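Local coordinates for variant surface glycoprotein MITat 1.13 (Trypanosoma brucei, PDB 6Z8H), which probably forms, as a GPI-anchored dimer, part of the dense surface coat by which the parasite evades the host immune response through antigenic variation, at residues T347-A352 against D363-L368; S67-A72 against R82-L87; K302-K307 against S327-E332. All coordinates share one frame; numbering follows the deposited sequence.

Contact 1 of 3, residues T347-A352 against D363-L368; sequences TRIPKA and DKLSSL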
ATOM      1  N   THR A 347      18.993 -33.763  -7.284  1.00 28.87           N
ATOM      2  CA  THR A 347      20.086 -34.073  -6.376  1.00 28.62           C
ATOM      3  C   THR A 347      19.536 -34.623  -5.061  1.00 28.84           C
ATOM      4  O   THR A 347      18.656 -34.023  -4.448  1.00 28.06           O
ATOM      5  CB  THR A 347      20.895 -32.808  -6.106  1.00 29.47           C
ATOM      6  OG1 THR A 347      21.390 -32.271  -7.335  1.00 32.77           O
ATOM      7  CG2 THR A 347      22.078 -33.116  -5.217  1.00 28.80           C
ATOM      8  N   ARG A 348      20.050 -35.776  -4.638  1.00 30.30           N
ATOM      9  CA  ARG A 348      19.606 -36.414  -3.405  1.00 30.99           C
ATOM     10  C   ARG A 348      20.338 -35.808  -2.213  1.00 29.93           C
ATOM     11  O   ARG A 348      21.539 -35.520  -2.277  1.00 29.71           O
ATOM     12  CB  ARG A 348      19.831 -37.928  -3.483  1.00 33.60           C
ATOM     13  CG  ARG A 348      19.062 -38.587  -4.623  1.00 36.67           C
ATOM     14  CD  ARG A 348      19.090 -40.111  -4.541  1.00 39.83           C
ATOM     15  NE  ARG A 348      18.335 -40.602  -3.388  1.00 42.55           N
ATOM     16  CZ  ARG A 348      17.010 -40.740  -3.355  1.00 44.39           C
ATOM     17  NH1 ARG A 348      16.269 -40.437  -4.417  1.00 45.56           N
ATOM     18  NH2 ARG A 348      16.417 -41.184  -2.255  1.00 44.59           N
ATOM     19  N   ILE A 349      19.589 -35.578  -1.141  1.00 27.69           N
ATOM     20  CA  ILE A 349      20.074 -34.892   0.057  1.00 27.53           C
ATOM     21  C   ILE A 349      19.528 -35.608   1.277  1.00 26.42           C
ATOM     22  O   ILE A 349      18.543 -36.351   1.185  1.00 27.97           O
ATOM     23  CB  ILE A 349      19.645 -33.414   0.094  1.00 26.59           C
ATOM     24  CG1 ILE A 349      18.124 -33.283  -0.017  1.00 26.25           C
ATOM     25  CG2 ILE A 349      20.328 -32.641  -1.042  1.00 27.54           C
ATOM     26  CD1 ILE A 349      17.608 -31.872   0.259  1.00 25.93           C
ATOM     27  N   PRO A 350      20.160 -35.415   2.435  1.00 27.29           N
ATOM     28  CA  PRO A 350      19.663 -36.055   3.664  1.00 28.40           C
ATOM     29  C   PRO A 350      18.305 -35.511   4.085  1.00 28.70           C
ATOM     30  O   PRO A 350      18.011 -34.326   3.917  1.00 28.65           O
ATOM     31  CB  PRO A 350      20.730 -35.717   4.714  1.00 27.52           C
ATOM     32  CG  PRO A 350      21.887 -35.224   3.972  1.00 28.16           C
ATOM     33  CD  PRO A 350      21.414 -34.682   2.648  1.00 27.04           C
ATOM     34  N   LYS A 351      17.508 -36.386   4.709  1.00 30.03           N
ATOM     35  CA  LYS A 351      16.189 -36.070   5.253  1.00 31.41           C
ATOM     36  C   LYS A 351      16.064 -36.643   6.662  1.00 29.87           C
ATOM     37  O   LYS A 351      16.388 -37.815   6.889  1.00 29.77           O
ATOM     38  CB  LYS A 351      15.104 -36.699   4.370  1.00 32.56           C
ATOM     39  CG  LYS A 351      13.685 -36.448   4.843  1.00 36.55           C
ATOM     40  CD  LYS A 351      12.640 -37.118   3.953  1.00 39.50           C
ATOM     41  CE  LYS A 351      12.442 -38.587   4.285  1.00 41.68           C
ATOM     42  NZ  LYS A 351      11.203 -39.123   3.635  1.00 43.26           N
ATOM     43  N   ALA A 352      15.571 -35.831   7.597  1.00 30.02           N
ATOM     44  CA  ALA A 352      15.325 -36.309   8.951  1.00 29.78           C
ATOM     45  C   ALA A 352      14.202 -37.344   8.964  1.00 30.86           C
ATOM     46  O   ALA A 352      13.269 -37.297   8.161  1.00 30.99           O
ATOM     47  CB  ALA A 352      14.950 -35.127   9.852  1.00 31.40           C
ATOM     48  N   ASP A 363      13.944 -31.503  -5.019  1.00 31.21           N
ATOM     49  CA  ASP A 363      12.617 -31.127  -5.492  1.00 33.07           C
ATOM     50  C   ASP A 363      11.505 -31.778  -4.677  1.00 33.66           C
ATOM     51  O   ASP A 363      10.416 -31.208  -4.570  1.00 35.16           O
ATOM     52  CB  ASP A 363      12.474 -31.459  -6.974  1.00 35.63           C
ATOM     53  CG  ASP A 363      13.034 -30.363  -7.871  1.00 37.77           C
ATOM     54  OD1 ASP A 363      13.465 -29.310  -7.342  1.00 37.73           O
ATOM     55  OD2 ASP A 363      13.043 -30.548  -9.100  1.00 38.47           O
ATOM     56  N   LYS A 364      11.748 -32.945  -4.074  1.00 33.83           N
ATOM     57  CA  LYS A 364      10.739 -33.539  -3.200  1.00 35.74           C
ATOM     58  C   LYS A 364      10.751 -32.881  -1.822  1.00 34.41           C
ATOM     59  O   LYS A 364       9.691 -32.605  -1.245  1.00 36.80           O
ATOM     60  CB  LYS A 364      10.953 -35.052  -3.103  1.00 38.21           C
ATOM     61  CG  LYS A 364      10.656 -35.795  -4.402  1.00 41.48           C
ATOM     62  CD  LYS A 364       9.400 -36.653  -4.295  1.00 44.11           C
ATOM     63  CE  LYS A 364       8.756 -36.887  -5.655  1.00 45.37           C
ATOM     64  NZ  LYS A 364       7.280 -36.659  -5.601  1.00 46.22           N
ATOM     65  N   LEU A 365      11.938 -32.586  -1.301  1.00 32.50           N
ATOM     66  CA  LEU A 365      12.103 -31.871  -0.033  1.00 31.83           C
ATOM     67  C   LEU A 365      12.156 -30.369  -0.309  1.00 32.90           C
ATOM     68  O   LEU A 365      13.118 -29.666  -0.001  1.00 34.60           O
ATOM     69  CB  LEU A 365      13.374 -32.351   0.657  1.00 31.16           C
ATOM     70  CG  LEU A 365      13.458 -33.859   0.845  1.00 30.94           C
ATOM     71  CD1 LEU A 365      14.801 -34.272   1.419  1.00 31.06           C
ATOM     72  CD2 LEU A 365      12.317 -34.368   1.699  1.00 32.74           C
ATOM     73  N   SER A 366      11.074 -29.888  -0.910  1.00 31.86           N
ATOM     74  CA  SER A 366      11.039 -28.596  -1.577  1.00 32.45           C
ATOM     75  C   SER A 366      10.768 -27.420  -0.647  1.00 30.14           C
ATOM     76  O   SER A 366       9.891 -26.598  -0.916  1.00 32.84           O
ATOM     77  CB  SER A 366       9.956 -28.657  -2.656  1.00 36.30           C
ATOM     78  OG  SER A 366      10.101 -27.625  -3.606  1.00 41.35           O
ATOM     79  N   SER A 367      11.541 -27.288   0.419  1.00 26.69           N
ATOM     80  CA  SER A 367      11.348 -26.170   1.324  1.00 26.18           C
ATOM     81  C   SER A 367      12.672 -25.785   1.972  1.00 25.48           C
ATOM     82  O   SER A 367      13.529 -26.638   2.243  1.00 24.31           O
ATOM     83  CB  SER A 367      10.334 -26.506   2.437  1.00 29.29           C
ATOM     84  OG  SER A 367      10.876 -27.443   3.358  1.00 32.01           O
ATOM     85  N   LEU A 368      12.800 -24.493   2.272  1.00 23.88           N
ATOM     86  CA  LEU A 368      14.008 -23.996   2.921  1.00 22.67           C
ATOM     87  C   LEU A 368      14.346 -24.712   4.218  1.00 21.45           C
ATOM     88  O   LEU A 368      15.538 -24.979   4.448  1.00 21.43           O
ATOM     89  CB  LEU A 368      13.912 -22.482   3.118  1.00 23.93           C
ATOM     90  CG  LEU A 368      15.031 -21.811   3.906  1.00 24.20           C
ATOM     91  CD1 LEU A 368      16.365 -22.028   3.256  1.00 24.10           C
ATOM     92  CD2 LEU A 368      14.721 -20.319   4.125  1.00 25.51           C
TER

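Contact 2 of 3, residues S67-A72 against R82-L87; sequences SKLVTA and RKILPL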
ATOM      1  N   SER A  67      19.019 -20.890  -2.785  1.00 22.28           N
ATOM      2  CA  SER A  67      19.109 -21.939  -1.781  1.00 23.34           C
ATOM      3  C   SER A  67      19.262 -23.310  -2.411  1.00 25.54           C
ATOM      4  O   SER A  67      20.026 -24.140  -1.909  1.00 24.09           O
ATOM      5  CB  SER A  67      17.898 -21.882  -0.864  1.00 26.41           C
ATOM      6  OG  SER A  67      18.031 -20.757  -0.034  1.00 31.26           O
ATOM      7  N   LYS A  68      18.560 -23.522  -3.526  1.00 24.34           N
ATOM      8  CA  LYS A  68      18.589 -24.786  -4.305  1.00 26.98           C
ATOM      9  C   LYS A  68      20.013 -25.014  -4.827  1.00 24.52           C
ATOM     10  O   LYS A  68      20.461 -26.176  -4.814  1.00 23.62           O
ATOM     11  CB  LYS A  68      17.580 -24.727  -5.457  1.00 27.15           C
ATOM     12  CG  LYS A  68      16.187 -25.245  -5.124  1.00 28.81           C
ATOM     13  CD  LYS A  68      15.452 -25.827  -6.312  1.00 31.49           C
ATOM     14  CE  LYS A  68      14.090 -25.205  -6.530  1.00 36.24           C
ATOM     15  NZ  LYS A  68      13.437 -25.728  -7.753  1.00 36.23           N
ATOM     16  N   LEU A  69      20.692 -23.946  -5.263  1.00 22.34           N
ATOM     17  CA  LEU A  69      22.048 -24.027  -5.811  1.00 21.89           C
ATOM     18  C   LEU A  69      23.047 -24.356  -4.706  1.00 22.25           C
ATOM     19  O   LEU A  69      23.933 -25.190  -4.891  1.00 23.69           O
ATOM     20  CB  LEU A  69      22.453 -22.721  -6.491  1.00 22.66           C
ATOM     21  CG  LEU A  69      21.817 -22.395  -7.845  1.00 24.06           C
ATOM     22  CD1 LEU A  69      22.201 -21.003  -8.277  1.00 24.32           C
ATOM     23  CD2 LEU A  69      22.301 -23.425  -8.850  1.00 25.05           C
ATOM     24  N   VAL A  70      22.954 -23.678  -3.557  1.00 21.99           N
ATOM     25  CA  VAL A  70      23.912 -23.940  -2.483  1.00 22.05           C
ATOM     26  C   VAL A  70      23.779 -25.375  -2.005  1.00 21.74           C
ATOM     27  O   VAL A  70      24.778 -26.092  -1.822  1.00 22.33           O
ATOM     28  CB  VAL A  70      23.741 -22.930  -1.338  1.00 23.06           C
ATOM     29  CG1 VAL A  70      24.605 -23.314  -0.152  1.00 24.06           C
ATOM     30  CG2 VAL A  70      24.062 -21.539  -1.810  1.00 24.36           C
ATOM     31  N   THR A  71      22.542 -25.809  -1.772  1.00 20.85           N
ATOM     32  CA  THR A  71      22.307 -27.153  -1.268  1.00 22.46           C
ATOM     33  C   THR A  71      22.799 -28.196  -2.257  1.00 23.16           C
ATOM     34  O   THR A  71      23.500 -29.139  -1.888  1.00 23.45           O
ATOM     35  CB  THR A  71      20.817 -27.341  -0.987  1.00 22.77           C
ATOM     36  OG1 THR A  71      20.330 -26.307  -0.101  1.00 23.34           O
ATOM     37  CG2 THR A  71      20.531 -28.698  -0.390  1.00 23.92           C
ATOM     38  N   ALA A  72      22.472 -28.028  -3.530  1.00 23.05           N
ATOM     39  CA  ALA A  72      22.927 -28.975  -4.541  1.00 23.37           C
ATOM     40  C   ALA A  72      24.443 -28.958  -4.690  1.00 23.55           C
ATOM     41  O   ALA A  72      25.058 -30.004  -4.901  1.00 25.00           O
ATOM     42  CB  ALA A  72      22.239 -28.643  -5.873  1.00 23.53           C
ATOM     43  N   ARG A  82      30.686 -29.404 -10.512  1.00 26.15           N
ATOM     44  CA  ARG A  82      31.414 -28.498 -11.380  1.00 26.46           C
ATOM     45  C   ARG A  82      30.472 -27.712 -12.288  1.00 26.11           C
ATOM     46  O   ARG A  82      30.826 -26.601 -12.686  1.00 27.14           O
ATOM     47  CB  ARG A  82      32.433 -29.284 -12.204  1.00 27.83           C
ATOM     48  CG  ARG A  82      33.592 -29.816 -11.372  1.00 30.56           C
ATOM     49  CD  ARG A  82      34.485 -30.659 -12.232  1.00 33.11           C
ATOM     50  NE  ARG A  82      35.567 -31.292 -11.495  1.00 35.83           N
ATOM     51  CZ  ARG A  82      36.703 -30.687 -11.170  1.00 36.39           C
ATOM     52  NH1 ARG A  82      36.902 -29.413 -11.483  1.00 35.96           N
ATOM     53  NH2 ARG A  82      37.639 -31.348 -10.521  1.00 38.10           N
ATOM     54  N   LYS A  83      29.316 -28.278 -12.659  1.00 25.17           N
ATOM     55  CA  LYS A  83      28.295 -27.551 -13.425  1.00 26.12           C
ATOM     56  C   LYS A  83      27.549 -26.530 -12.565  1.00 25.99           C
ATOM     57  O   LYS A  83      27.041 -25.549 -13.089  1.00 27.26           O
ATOM     58  CB  LYS A  83      27.303 -28.554 -14.032  1.00 28.75           C
ATOM     59  CG  LYS A  83      27.968 -29.584 -15.000  1.00 27.95           C
ATOM     60  CD  LYS A  83      27.011 -30.675 -15.461  1.00 33.08           C
ATOM     61  CE  LYS A  83      27.602 -31.497 -16.589  1.00 46.55           C
ATOM     62  NZ  LYS A  83      26.616 -32.502 -17.101  1.00 57.81           N
ATOM     63  N   ILE A  84      27.526 -26.692 -11.248  1.00 24.53           N
ATOM     64  CA  ILE A  84      26.797 -25.779 -10.368  1.00 23.33           C
ATOM     65  C   ILE A  84      27.668 -24.619  -9.890  1.00 23.19           C
ATOM     66  O   ILE A  84      27.180 -23.490  -9.751  1.00 22.98           O
ATOM     67  CB  ILE A  84      26.236 -26.575  -9.180  1.00 23.33           C
ATOM     68  CG1 ILE A  84      25.327 -27.697  -9.667  1.00 24.86           C
ATOM     69  CG2 ILE A  84      25.550 -25.656  -8.200  1.00 24.66           C
ATOM     70  CD1 ILE A  84      24.881 -28.612  -8.601  1.00 26.01           C
ATOM     71  N   LEU A  85      28.957 -24.871  -9.629  1.00 23.11           N
ATOM     72  CA  LEU A  85      29.805 -23.806  -9.101  1.00 23.97           C
ATOM     73  C   LEU A  85      29.777 -22.509  -9.902  1.00 23.96           C
ATOM     74  O   LEU A  85      29.753 -21.437  -9.277  1.00 23.37           O
ATOM     75  CB  LEU A  85      31.229 -24.319  -8.884  1.00 24.80           C
ATOM     76  CG  LEU A  85      31.379 -25.463  -7.896  1.00 26.69           C
ATOM     77  CD1 LEU A  85      32.875 -25.743  -7.649  1.00 27.41           C
ATOM     78  CD2 LEU A  85      30.685 -25.218  -6.588  1.00 27.60           C
ATOM     79  N   PRO A  86      29.793 -22.511 -11.239  1.00 22.89           N
ATOM     80  CA  PRO A  86      29.775 -21.230 -11.967  1.00 22.35           C
ATOM     81  C   PRO A  86      28.482 -20.450 -11.814  1.00 23.35           C
ATOM     82  O   PRO A  86      28.447 -19.281 -12.206  1.00 24.29           O
ATOM     83  CB  PRO A  86      29.985 -21.643 -13.436  1.00 24.39           C
ATOM     84  CG  PRO A  86      30.712 -22.974 -13.334  1.00 25.78           C
ATOM     85  CD  PRO A  86      30.095 -23.645 -12.134  1.00 24.97           C
ATOM     86  N   LEU A  87      27.440 -21.074 -11.288  1.00 23.42           N
ATOM     87  CA  LEU A  87      26.179 -20.390 -11.072  1.00 23.51           C
ATOM     88  C   LEU A  87      26.132 -19.664  -9.747  1.00 22.93           C
ATOM     89  O   LEU A  87      25.290 -18.766  -9.580  1.00 23.14           O
ATOM     90  CB  LEU A  87      25.061 -21.421 -11.164  1.00 24.12           C
ATOM     91  CG  LEU A  87      25.030 -22.295 -12.423  1.00 23.84           C
ATOM     92  CD1 LEU A  87      23.923 -23.388 -12.298  1.00 25.50           C
ATOM     93  CD2 LEU A  87      24.882 -21.507 -13.717  1.00 24.98           C
TER

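Contact 3 of 3, residues K302-K307 against S327-E332; sequences KALLNK and SAYGRE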
ATOM      1  N   LYS A 302      37.724 -22.134 -13.869  1.00 28.12           N
ATOM      2  CA  LYS A 302      38.280 -22.749 -12.673  1.00 26.32           C
ATOM      3  C   LYS A 302      37.767 -24.170 -12.490  1.00 27.57           C
ATOM      4  O   LYS A 302      38.535 -25.072 -12.128  1.00 28.87           O
ATOM      5  CB  LYS A 302      37.918 -21.899 -11.441  1.00 26.76           C
ATOM      6  CG  LYS A 302      38.613 -20.531 -11.383  1.00 28.51           C
ATOM      7  CD  LYS A 302      37.936 -19.515 -10.516  1.00 31.72           C
ATOM      8  CE  LYS A 302      38.325 -19.544  -9.135  1.00 31.17           C
ATOM      9  NZ  LYS A 302      39.798 -19.420  -8.896  1.00 30.68           N
ATOM     10  N   ALA A 303      36.466 -24.382 -12.697  1.00 27.23           N
ATOM     11  CA  ALA A 303      35.802 -25.622 -12.325  1.00 27.31           C
ATOM     12  C   ALA A 303      35.624 -26.581 -13.489  1.00 27.78           C
ATOM     13  O   ALA A 303      35.572 -27.792 -13.265  1.00 29.51           O
ATOM     14  CB  ALA A 303      34.423 -25.320 -11.712  1.00 28.27           C
ATOM     15  N   LEU A 304      35.482 -26.077 -14.721  1.00 27.95           N
ATOM     16  CA  LEU A 304      35.213 -26.928 -15.870  1.00 29.05           C
ATOM     17  C   LEU A 304      36.381 -27.059 -16.835  1.00 30.60           C
ATOM     18  O   LEU A 304      36.337 -27.946 -17.690  1.00 32.53           O
ATOM     19  CB  LEU A 304      33.969 -26.443 -16.623  1.00 28.69           C
ATOM     20  CG  LEU A 304      32.652 -26.614 -15.860  1.00 29.70           C
ATOM     21  CD1 LEU A 304      31.491 -25.880 -16.555  1.00 30.94           C
ATOM     22  CD2 LEU A 304      32.311 -28.084 -15.693  1.00 30.61           C
ATOM     23  N   LEU A 305      37.411 -26.212 -16.734  1.00 29.57           N
ATOM     24  CA  LEU A 305      38.595 -26.324 -17.581  1.00 30.71           C
ATOM     25  C   LEU A 305      39.845 -26.665 -16.776  1.00 32.45           C
ATOM     26  O   LEU A 305      40.964 -26.490 -17.273  1.00 33.45           O
ATOM     27  CB  LEU A 305      38.814 -25.037 -18.369  1.00 31.49           C
ATOM     28  CG  LEU A 305      37.742 -24.725 -19.403  1.00 34.00           C
ATOM     29  CD1 LEU A 305      38.047 -23.421 -20.126  1.00 34.64           C
ATOM     30  CD2 LEU A 305      37.610 -25.872 -20.406  1.00 35.26           C
ATOM     31  N   ASN A 306      39.683 -27.149 -15.543  1.00 34.16           N
ATOM     32  CA  ASN A 306      40.800 -27.693 -14.758  1.00 34.58           C
ATOM     33  C   ASN A 306      41.889 -26.643 -14.520  1.00 34.67           C
ATOM     34  O   ASN A 306      43.083 -26.953 -14.517  1.00 37.00           O
ATOM     35  CB  ASN A 306      41.387 -28.953 -15.420  1.00 35.69           C
ATOM     36  CG  ASN A 306      42.271 -29.786 -14.478  1.00 38.53           C
ATOM     37  OD1 ASN A 306      41.972 -29.918 -13.286  1.00 39.90           O
ATOM     38  ND2 ASN A 306      43.359 -30.366 -15.024  1.00 39.39           N
ATOM     39  N   LYS A 307      41.485 -25.393 -14.323  1.00 33.75           N
ATOM     40  CA  LYS A 307      42.402 -24.295 -14.011  1.00 31.87           C
ATOM     41  C   LYS A 307      41.918 -23.566 -12.766  1.00 30.55           C
ATOM     42  O   LYS A 307      41.505 -22.396 -12.822  1.00 30.75           O
ATOM     43  CB  LYS A 307      42.548 -23.333 -15.189  1.00 31.72           C
ATOM     44  N   SER A 327      29.047 -27.859 -23.194  1.00 34.85           N
ATOM     45  CA  SER A 327      28.994 -29.208 -22.630  1.00 35.96           C
ATOM     46  C   SER A 327      28.207 -29.226 -21.331  1.00 34.35           C
ATOM     47  O   SER A 327      27.478 -30.187 -21.041  1.00 35.01           O
ATOM     48  CB  SER A 327      30.413 -29.723 -22.373  1.00 37.32           C
ATOM     49  OG  SER A 327      31.098 -29.947 -23.588  1.00 39.29           O
ATOM     50  N   ALA A 328      28.339 -28.172 -20.536  1.00 32.24           N
ATOM     51  CA  ALA A 328      27.728 -28.181 -19.219  1.00 30.46           C
ATOM     52  C   ALA A 328      26.258 -27.803 -19.257  1.00 29.95           C
ATOM     53  O   ALA A 328      25.481 -28.324 -18.452  1.00 31.65           O
ATOM     54  CB  ALA A 328      28.459 -27.226 -18.273  1.00 31.15           C
ATOM     55  N   TYR A 329      25.855 -26.901 -20.156  1.00 29.85           N
ATOM     56  CA  TYR A 329      24.516 -26.325 -20.100  1.00 29.86           C
ATOM     57  C   TYR A 329      23.741 -26.487 -21.403  1.00 31.66           C
ATOM     58  O   TYR A 329      22.705 -25.853 -21.565  1.00 33.41           O
ATOM     59  CB  TYR A 329      24.573 -24.834 -19.691  1.00 28.40           C
ATOM     60  CG  TYR A 329      25.443 -24.564 -18.499  1.00 28.11           C
ATOM     61  CD1 TYR A 329      25.047 -24.967 -17.246  1.00 27.28           C
ATOM     62  CD2 TYR A 329      26.661 -23.908 -18.623  1.00 26.98           C
ATOM     63  CE1 TYR A 329      25.875 -24.792 -16.145  1.00 27.02           C
ATOM     64  CE2 TYR A 329      27.467 -23.706 -17.540  1.00 27.24           C
ATOM     65  CZ  TYR A 329      27.047 -24.092 -16.275  1.00 26.48           C
ATOM     66  OH  TYR A 329      27.908 -23.912 -15.185  1.00 28.24           O
ATOM     67  N   GLY A 330      24.188 -27.353 -22.300  1.00 32.05           N
ATOM     68  CA  GLY A 330      23.690 -27.391 -23.650  1.00 32.53           C
ATOM     69  C   GLY A 330      24.237 -26.240 -24.471  1.00 32.52           C
ATOM     70  O   GLY A 330      24.756 -25.253 -23.949  1.00 32.50           O
ATOM     71  N   ARG A 331      24.100 -26.375 -25.792  1.00 34.08           N
ATOM     72  CA  ARG A 331      24.665 -25.396 -26.716  1.00 35.30           C
ATOM     73  C   ARG A 331      24.129 -24.005 -26.390  1.00 36.82           C
ATOM     74  O   ARG A 331      22.914 -23.782 -26.385  1.00 37.13           O
ATOM     75  CB  ARG A 331      24.338 -25.782 -28.165  1.00 36.28           C
ATOM     76  CG  ARG A 331      24.923 -24.837 -29.193  1.00 38.67           C
ATOM     77  CD  ARG A 331      24.942 -25.472 -30.580  1.00 40.79           C
ATOM     78  NE  ARG A 331      25.738 -26.698 -30.605  1.00 42.32           N
ATOM     79  CZ  ARG A 331      27.060 -26.732 -30.760  1.00 43.47           C
ATOM     80  NH1 ARG A 331      27.745 -25.604 -30.899  1.00 42.94           N
ATOM     81  NH2 ARG A 331      27.704 -27.894 -30.766  1.00 45.09           N
ATOM     82  N   GLU A 332      25.045 -23.074 -26.105  1.00 37.70           N
ATOM     83  CA  GLU A 332      24.708 -21.713 -25.670  1.00 39.09           C
ATOM     84  C   GLU A 332      23.670 -21.693 -24.539  1.00 38.78           C
ATOM     85  O   GLU A 332      22.824 -20.791 -24.456  1.00 38.72           O
ATOM     86  CB  GLU A 332      24.281 -20.838 -26.848  1.00 42.84           C
ATOM     87  CG  GLU A 332      25.389 -20.613 -27.877  1.00 46.24           C
ATOM     88  CD  GLU A 332      25.987 -19.216 -27.814  1.00 50.71           C
ATOM     89  OE1 GLU A 332      25.202 -18.238 -27.754  1.00 52.63           O
ATOM     90  OE2 GLU A 332      27.237 -19.097 -27.825  1.00 52.87           O
TER

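Contact 1 of 3, residues T347-A352 against D363-L368
Leu365 meets Ile349 and Lys351 in a small apolar contact, where the loop leading into helix 368-383 folds back over strand 348-351. No hydrogen bond joins the two segments, and the leucine does the work through both branches. Its CD1 lies 3.8 Å from Ile349 CG1 and also rests on CB of Lys351, while CD2 comes within 3.6 Å of Lys351 CD. The side chains of Ile349 and Leu365 lie alongside one another in opposite senses, whereas the lysine chain runs at about a right angle to the leucine. In Ile349, CG1 takes the crowded position between the backbone N and the carbonyl carbon (chi1 56°), and from there both CG1 and CD1 border the leucine methyl. Lys351 is extended as far as CD and bends at chi3 (82°), giving its aliphatic part to the packing.

Strand 348-351 pairs with strand 358-361 as an antiparallel hairpin, and Ile349 and Lys351 bond through their backbones to Asp360 and Lys358. After the hairpin the chain bends sharply through two successive inverse gamma turns centred on Leu365 and Ser366, each closed by a weak hydrogen bond, with Leu365 directed at the strand from the first of them. Ser367 then takes the N-cap position of helix 368-383, a place suited to a small hydroxyl residue, and its OG is hydrogen-bonded to Gln370 OE1. A beta-branched isoleucine suits the extended strand and the buried side of the hairpin, where Ile349 also touches Ala374 of that helix and Ala75 of helix 34-75. Farther along, Leu368 packs on Tyr66 of the second subunit.

Contact 2 of 3, residues S67-A72 against R82-L87
Helices 34-75 and 78-129 pass each other here with a closest approach of 9.7 Å between the axes of the short segments and an angle of 140° between their directions, so they run roughly antiparallel, with Leu69 and Ile84 the nearest pair by CA. Ile84 stands at the middle of the packing and uses both of its branches. CG2 sits 3.7 Å from the backbone O of Leu69 and near CD2 of the same residue, while CD1 reaches CB of Ala72 at 3.8 Å. Its CG1 lies beside the backbone N and anti to the carbonyl carbon (chi1 -58°), which turns CD1 toward the alanine. Leu69 points its CD2 between Ile84 and Leu87, lying 3.8 Å from Leu87 CD1, and these two leucines cross at about a right angle.

This is the turn end of the long helical hairpin that forms the long core of A-type VSG N-terminal domains. Ala72, with a single methyl, allows the isoleucine to come close to the helix. Pro86 has no amide hydrogen to give, and the helix kinks here: Leu87 N does not bond one full turn back but to Ile84 O. On the other helix, Ser67 O is gripped from opposite faces of its plane by Thr71 N and Thr71 OG1, the hydroxyl bond measuring 2.8 Å. Trp341 and Ile344 of helix 336-345 add to the apolar surroundings of Leu69, and Val70 packs on Val70 of the second subunit.

Contact 3 of 3, residues K302-K307 against S327-E332
Leu304 points one methyl at Ala328, and this meeting of CD1 with the alanine CB at 3.7 Å is the heart of the contact between the ends of helices 294-304 and 318-329. The leucine has CG beside its backbone N and anti to the carbonyl carbon (chi1 -68°), which carries CD1 across to the second helix. Ala328 CB stands 3.7 Å above the plane of the Tyr329 ring, over its centre, so the methyl meets the leucine on one flank and the ring face on another, the two directions roughly at right angles. The ring reaches toward Leu304 as well, and its OH lies 4.3 Å from CD1, a looser approach. The ring also touches Pro86 and Leu87 of helix 78-129. A small alanine suits a place that has a ring on one side and a leucine methyl on another. With no hydrogen bond across the segments and little surface buried, their direct attraction is purely apolar; directional hydrogen bonds run instead from each segment to helix 78-129, Tyr329 OH to Lys83 O and Arg82 NH1 to Ala303 O.

Along the chain contact 2 closes first, then contact 3, then contact 1, yet in space contact 2 lies between the others: its centre is about 15 Å from that of contact 1 and about 14 Å from that of contact 3, which are themselves about 26 Å apart. Helix 34-75 of contact 2 touches the small hairpin of contact 1 through Thr71 and Ile349, while helix 78-129 packs on contact 3, with Arg82 against Leu304. All three gather at the same end of the elongated domain, where the later parts of the chain pack around the turn of the long helical hairpin, and each also touches the second subunit.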